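Local coordinates for glutamine cyclotransferase (Xanthomonas campestris, PDB 3MBR), which probably catalyses the cyclisation of amino-terminal glutamine residues in peptides to pyroglutamate, and is a beta-propeller that binds a calcium ion, at residues Tyr34-Glu39 against Ala68-Trp73; Asn151-Glu156 against Asn203-Gly208. The protein carries 1 engineered substitution. One frame throughout, in Å; residues are numbered along the deposited sequence.

Contact 1: Tyr34-Glu39 against Ala68-Trp73; sequences YESTGE and AGIVAW. Engineered in segment 68-73: Ala68 (natural residue Glu).
Ser36 and Ala68 make the one polar contact between these two strands. The hydroxyl OG of Ser36, anti to its own backbone N (chi1 -177°), is carried across to the carbonyl oxygen of Ala68, which it meets as hydrogen-bond donor. The distance from Ser36 OG to Ala68 O is 2.5 Å, a separation so short that its exact value is doubtful. Gln79 gives the same hydroxyl a weak second bond from strand 76-81. Ala68 is an engineered residue, glutamate in the natural protein; it takes part through its carbonyl, while its CB points away from Ser36.

The two strands belong to neighbouring blades of a five-bladed beta-propeller, and the contact joins one blade to the next. Residues 34-37 lie on the second strand of one blade, and residues 68-73 on the innermost strand of the next. Their segment axes approach to 6.8 Å and run nearly antiparallel, at 161°.

Apolar contact at this interface is carried by Ile70. Its CG1 sits between its own backbone N and carbonyl carbon, and CD1 extends from there over the backbone of the other strand. CD1 lies 3.5 Å from Tyr34 O and 3.6 Å from Ser36 N, touching the peptide chain more closely than any side chain. The methyl CG2 of Ile70 rests 3.8 Å from Ser36 CB, and Tyr34 CB is 4.2 Å from Ile70 CD1. Beyond CB the tyrosine leads away, its ring meeting that of Phe27 with the planes about 15° apart, while Phe27, Leu77 and Gln79 also touch the Ile70 side chain. Glu35 faces the other way, its OE2 hydrogen-bonded to Thr23 and His17.

Contact 2: Asn151-Glu156 against Asn203-Gly208; sequences NLNELE and NDVLNG. With CA (calcium ion), chain B.
Glu154 and Asn207 mark the closest backbone approach, with their CA atoms 5.7 Å apart, where strands 152-156 and 206-208 run in broadly the same direction at 40° to each other. A side chain spans this gap: ND2 of Asn153 donates a hydrogen bond to Leu206 O across 2.9 Å, nearly straight at 167° and in the plane of the carbonyl. Chi1 of 72° sets Asn153 CG between the backbone N and the carbonyl carbon. The other end of the amide, OD1, accepts a bond from Asn165 in strand 161-166, so both ends of the group are held. The amide of Asn207 lies close beside it, and Val205 CG2 also touches ND2. A classic beta bulge sets Asn207 and Gly208 opposite Thr221.

Glu154 fills the next position. Its CG lies 3.6 Å from Asn207 O, the chain bends at chi2, and OE1 lies 3.5 Å from Gly208 CA. There OE1 binds the calcium ion at 2.5 Å, while OE2 takes a weak bond from Leu155 N. Leu155 O at 2.5 Å and Glu156 OE2 at 2.4 Å are further ligands of the calcium, so three successive residues grip it, two by carboxylate and one by backbone carbonyl. Glu156 OE1 meanwhile bonds to Phe211 N. A water and the backbone carbonyls of Leu26 and Ile209 complete a six-ligand calcium site at the heart of a beta-propeller, where the innermost strands of its blades converge.

Contact 1 and contact 2 are successive in the chain and separate in space: their centres lie 11 Å apart and their nearest atoms about 5 Å apart, without touching. Both join neighbouring blades of the same propeller, but in different ways. Contact 1 packs a second strand against an inner one, whereas contact 2 brings two inner strands together. The calcium ion relates them. Contact 2 supplies three of its protein ligands, while contact 1 lies just outside the site, with the side chain of Ile70 about 7 Å from the ion and about 6 Å from that of Glu154. Glu35 packs on Leu26, whose carbonyl also binds the metal.

Contact 1: Tyr34-Glu39 against Ala68-Trp73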
loop_
_atom_site.group_PDB
_atom_site.type_symbol
_atom_site.label_atom_id
_atom_site.label_comp_id
_atom_site.label_asym_id
_atom_site.label_seq_id
_atom_site.Cartn_x
_atom_site.Cartn_y
_atom_site.Cartn_z
ATOM N N TYR A 34 -0.801 7.730 -7.124
ATOM C CA TYR A 34 -2.069 7.096 -7.462
ATOM C C TYR A 34 -2.549 6.533 -6.140
ATOM O O TYR A 34 -1.769 5.875 -5.397
ATOM C CB TYR A 34 -1.815 5.963 -8.469
ATOM C CG TYR A 34 -1.506 6.519 -9.822
ATOM C CD1 TYR A 34 -0.210 6.955 -10.107
ATOM C CD2 TYR A 34 -2.523 6.691 -10.794
ATOM C CE1 TYR A 34 0.130 7.506 -11.336
ATOM C CE2 TYR A 34 -2.163 7.228 -12.094
ATOM C CZ TYR A 34 -0.854 7.639 -12.334
ATOM O OH TYR A 34 -0.546 8.187 -13.569
ATOM N N GLU A 35 -3.809 6.788 -5.835
ATOM C CA GLU A 35 -4.346 6.465 -4.533
ATOM C C GLU A 35 -5.718 5.808 -4.634
ATOM O O GLU A 35 -6.585 6.366 -5.350
ATOM C CB GLU A 35 -4.503 7.756 -3.726
ATOM C CG GLU A 35 -4.877 7.529 -2.271
ATOM C CD GLU A 35 -4.843 8.846 -1.474
ATOM O OE1 GLU A 35 -4.609 9.945 -2.053
ATOM O OE2 GLU A 35 -5.042 8.764 -0.246
ATOM N N SER A 36 -5.952 4.656 -4.022
ATOM C CA SER A 36 -7.248 3.962 -3.978
ATOM C C SER A 36 -8.012 4.541 -2.785
ATOM O O SER A 36 -7.393 4.777 -1.724
ATOM C CB SER A 36 -6.825 2.395 -3.645
ATOM O OG SER A 36 -8.118 1.758 -3.700
ATOM N N THR A 37 -9.283 4.806 -2.893
ATOM C CA THR A 37 -10.055 5.289 -1.735
ATOM C C THR A 37 -11.239 4.394 -1.624
ATOM O O THR A 37 -11.907 4.135 -2.629
ATOM C CB THR A 37 -10.359 6.790 -1.825
ATOM O OG1 THR A 37 -11.154 7.127 -2.961
ATOM C CG2 THR A 37 -9.132 7.619 -1.904
ATOM N N GLY A 38 -11.539 3.946 -0.385
ATOM C CA GLY A 38 -12.337 2.777 -0.132
ATOM C C GLY A 38 -13.567 3.177 0.534
ATOM O O GLY A 38 -13.541 3.719 1.610
ATOM N N GLU A 39 -14.671 2.907 -0.140
ATOM C CA GLU A 39 -15.959 2.772 0.549
ATOM C C GLU A 39 -16.865 2.027 -0.413
ATOM O O GLU A 39 -16.858 2.285 -1.603
ATOM C CB GLU A 39 -16.586 4.111 0.988
ATOM C CG GLU A 39 -17.794 3.841 1.902
ATOM C CD GLU A 39 -18.249 5.032 2.730
ATOM O OE1 GLU A 39 -19.437 4.979 3.179
ATOM O OE2 GLU A 39 -17.436 5.998 2.943
ATOM N N ALA A 68 -9.730 -1.755 -2.982
ATOM C CA ALA A 68 -8.705 -1.968 -1.986
ATOM C C ALA A 68 -7.350 -1.565 -2.595
ATOM O O ALA A 68 -7.251 -0.558 -3.383
ATOM C CB ALA A 68 -8.754 -3.382 -1.434
ATOM N N GLY A 69 -6.282 -2.341 -2.311
ATOM C CA GLY A 69 -4.944 -1.947 -2.781
ATOM C C GLY A 69 -4.739 -1.874 -4.284
ATOM O O GLY A 69 -5.486 -2.525 -5.074
ATOM N N ILE A 70 -3.690 -1.168 -4.705
ATOM C CA ILE A 70 -3.409 -0.885 -6.121
ATOM C C ILE A 70 -1.916 -0.972 -6.379
ATOM O O ILE A 70 -1.113 -0.702 -5.493
ATOM C CB ILE A 70 -3.932 0.497 -6.537
ATOM C CG1 ILE A 70 -3.397 1.574 -5.554
ATOM C CG2 ILE A 70 -5.518 0.493 -6.620
ATOM C CD1 ILE A 70 -3.591 2.991 -6.156
ATOM N N VAL A 71 -1.573 -1.245 -7.649
ATOM C CA VAL A 71 -0.189 -1.238 -8.078
ATOM C C VAL A 71 -0.105 -0.903 -9.544
ATOM O O VAL A 71 -1.071 -1.175 -10.275
ATOM C CB VAL A 71 0.425 -2.668 -7.815
ATOM C CG1 VAL A 71 -0.317 -3.732 -8.667
ATOM C CG2 VAL A 71 1.886 -2.727 -8.004
ATOM N N ALA A 72 0.972 -0.333 -10.015
ATOM C CA ALA A 72 1.178 -0.171 -11.452
ATOM C C ALA A 72 1.992 -1.335 -12.004
ATOM O O ALA A 72 2.964 -1.800 -11.315
ATOM C CB ALA A 72 1.999 1.136 -11.669
ATOM N N TRP A 73 1.679 -1.725 -13.216
ATOM C CA TRP A 73 2.468 -2.738 -13.950
ATOM C C TRP A 73 2.488 -2.332 -15.380
ATOM O O TRP A 73 1.447 -2.368 -16.030
ATOM C CB TRP A 73 1.901 -4.161 -13.788
ATOM C CG TRP A 73 2.793 -5.138 -14.528
ATOM C CD1 TRP A 73 2.608 -5.659 -15.731
ATOM C CD2 TRP A 73 4.056 -5.597 -14.079
ATOM N NE1 TRP A 73 3.638 -6.434 -16.074
ATOM C CE2 TRP A 73 4.576 -6.405 -15.083
ATOM C CE3 TRP A 73 4.780 -5.417 -12.896
ATOM C CZ2 TRP A 73 5.801 -7.074 -14.969
ATOM C CZ3 TRP A 73 6.059 -6.096 -12.771
ATOM C CH2 TRP A 73 6.537 -6.878 -13.826
#

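Contact 2: Asn151-Glu156 against Asn203-Gly208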
loop_
_atom_site.group_PDB
_atom_site.type_symbol
_atom_site.label_atom_id
_atom_site.label_comp_id
_atom_site.label_asym_id
_atom_site.label_seq_id
_atom_site.Cartn_x
_atom_site.Cartn_y
_atom_site.Cartn_z
ATOM N N ASN A 151 -2.566 -9.188 9.057
ATOM C CA ASN A 151 -3.161 -7.845 9.086
ATOM C C ASN A 151 -2.205 -6.836 8.528
ATOM O O ASN A 151 -2.117 -5.732 9.023
ATOM C CB ASN A 151 -3.619 -7.420 10.508
ATOM C CG ASN A 151 -4.961 -7.928 10.826
ATOM O OD1 ASN A 151 -5.985 -7.216 10.651
ATOM N ND2 ASN A 151 -5.007 -9.122 11.322
ATOM N N LEU A 152 -1.842 -7.060 7.284
ATOM C CA LEU A 152 -0.927 -6.144 6.548
ATOM C C LEU A 152 -1.690 -5.302 5.552
ATOM O O LEU A 152 -2.193 -5.856 4.505
ATOM C CB LEU A 152 0.123 -6.939 5.884
ATOM C CG LEU A 152 0.981 -7.823 6.764
ATOM C CD1 LEU A 152 2.017 -8.672 6.039
ATOM C CD2 LEU A 152 1.689 -7.135 8.010
ATOM N N ASN A 153 -2.105 -4.092 5.927
ATOM C CA ASN A 153 -3.180 -3.423 5.189
ATOM C C ASN A 153 -2.509 -2.624 3.999
ATOM O O ASN A 153 -3.269 -2.035 3.160
ATOM C CB ASN A 153 -4.089 -2.445 6.067
ATOM C CG ASN A 153 -3.343 -1.138 6.478
ATOM O OD1 ASN A 153 -2.159 -1.070 6.429
ATOM N ND2 ASN A 153 -4.043 -0.123 6.873
ATOM N N GLU A 154 -1.146 -2.535 3.910
ATOM C CA GLU A 154 -0.547 -1.859 2.739
ATOM C C GLU A 154 0.840 -2.376 2.514
ATOM O O GLU A 154 1.556 -2.700 3.492
ATOM C CB GLU A 154 -0.526 -0.331 3.032
ATOM C CG GLU A 154 0.250 0.565 2.036
ATOM C CD GLU A 154 -0.194 0.596 0.563
ATOM O OE1 GLU A 154 0.234 1.517 -0.173
ATOM O OE2 GLU A 154 -0.864 -0.396 0.122
ATOM N N LEU A 155 1.236 -2.447 1.233
ATOM C CA LEU A 155 2.579 -2.938 0.857
ATOM C C LEU A 155 3.277 -1.939 -0.037
ATOM O O LEU A 155 2.597 -1.141 -0.775
ATOM C CB LEU A 155 2.415 -4.208 -0.008
ATOM C CG LEU A 155 1.796 -5.432 0.731
ATOM C CD1 LEU A 155 1.692 -6.610 -0.256
ATOM C CD2 LEU A 155 2.554 -5.841 1.957
ATOM N N GLU A 156 4.612 -2.011 -0.050
ATOM C CA GLU A 156 5.341 -1.257 -1.052
ATOM C C GLU A 156 6.705 -1.938 -1.205
ATOM O O GLU A 156 7.394 -2.193 -0.190
ATOM C CB GLU A 156 5.530 0.184 -0.595
ATOM C CG GLU A 156 6.174 1.073 -1.688
ATOM C CD GLU A 156 5.328 1.230 -2.934
ATOM O OE1 GLU A 156 5.864 1.896 -3.854
ATOM O OE2 GLU A 156 4.143 0.809 -2.985
ATOM N N ASN A 203 -10.716 3.549 10.638
ATOM C CA ASN A 203 -10.481 4.886 11.296
ATOM C C ASN A 203 -9.264 5.530 10.580
ATOM O O ASN A 203 -8.892 5.032 9.559
ATOM C CB ASN A 203 -10.273 4.735 12.825
ATOM C CG ASN A 203 -11.575 4.539 13.544
ATOM O OD1 ASN A 203 -11.649 3.758 14.488
ATOM N ND2 ASN A 203 -12.650 5.246 13.104
ATOM N N ASP A 204 -8.560 6.521 11.174
ATOM C CA ASP A 204 -7.517 7.224 10.363
ATOM C C ASP A 204 -6.132 6.534 10.363
ATOM O O ASP A 204 -5.093 7.123 10.829
ATOM C CB ASP A 204 -7.437 8.728 10.800
ATOM C CG ASP A 204 -8.760 9.501 10.631
ATOM O OD1 ASP A 204 -8.781 10.749 10.938
ATOM O OD2 ASP A 204 -9.798 8.901 10.223
ATOM N N VAL A 205 -6.129 5.265 9.925
ATOM C CA VAL A 205 -4.948 4.438 9.984
ATOM C C VAL A 205 -4.056 4.808 8.814
ATOM O O VAL A 205 -4.517 5.259 7.718
ATOM C CB VAL A 205 -5.235 2.938 9.878
ATOM C CG1 VAL A 205 -5.863 2.374 11.201
ATOM C CG2 VAL A 205 -6.089 2.604 8.692
ATOM N N LEU A 206 -2.743 4.581 8.979
ATOM C CA LEU A 206 -1.790 4.613 7.841
ATOM C C LEU A 206 -2.262 3.572 6.845
ATOM O O LEU A 206 -2.630 2.433 7.244
ATOM C CB LEU A 206 -0.361 4.310 8.368
ATOM C CG LEU A 206 0.798 4.707 7.405
ATOM C CD1 LEU A 206 2.123 4.918 8.154
ATOM C CD2 LEU A 206 1.068 3.722 6.298
ATOM N N ASN A 207 -2.287 3.922 5.583
ATOM C CA ASN A 207 -2.820 2.966 4.618
ATOM C C ASN A 207 -2.223 3.188 3.252
ATOM O O ASN A 207 -2.672 2.584 2.272
ATOM C CB ASN A 207 -4.348 3.024 4.578
ATOM C CG ASN A 207 -4.954 1.724 4.365
ATOM O OD1 ASN A 207 -5.939 1.470 5.062
ATOM N ND2 ASN A 207 -4.543 0.984 3.361
ATOM N N GLY A 208 -1.207 4.045 3.115
ATOM C CA GLY A 208 -0.618 4.301 1.796
ATOM C C GLY A 208 0.885 4.400 1.986
ATOM O O GLY A 208 1.312 5.246 2.821
HETATM CA CA CA B . 1.977 1.036 -1.889
HETATM O O HOH W 1 1.015 -0.319 -3.655
#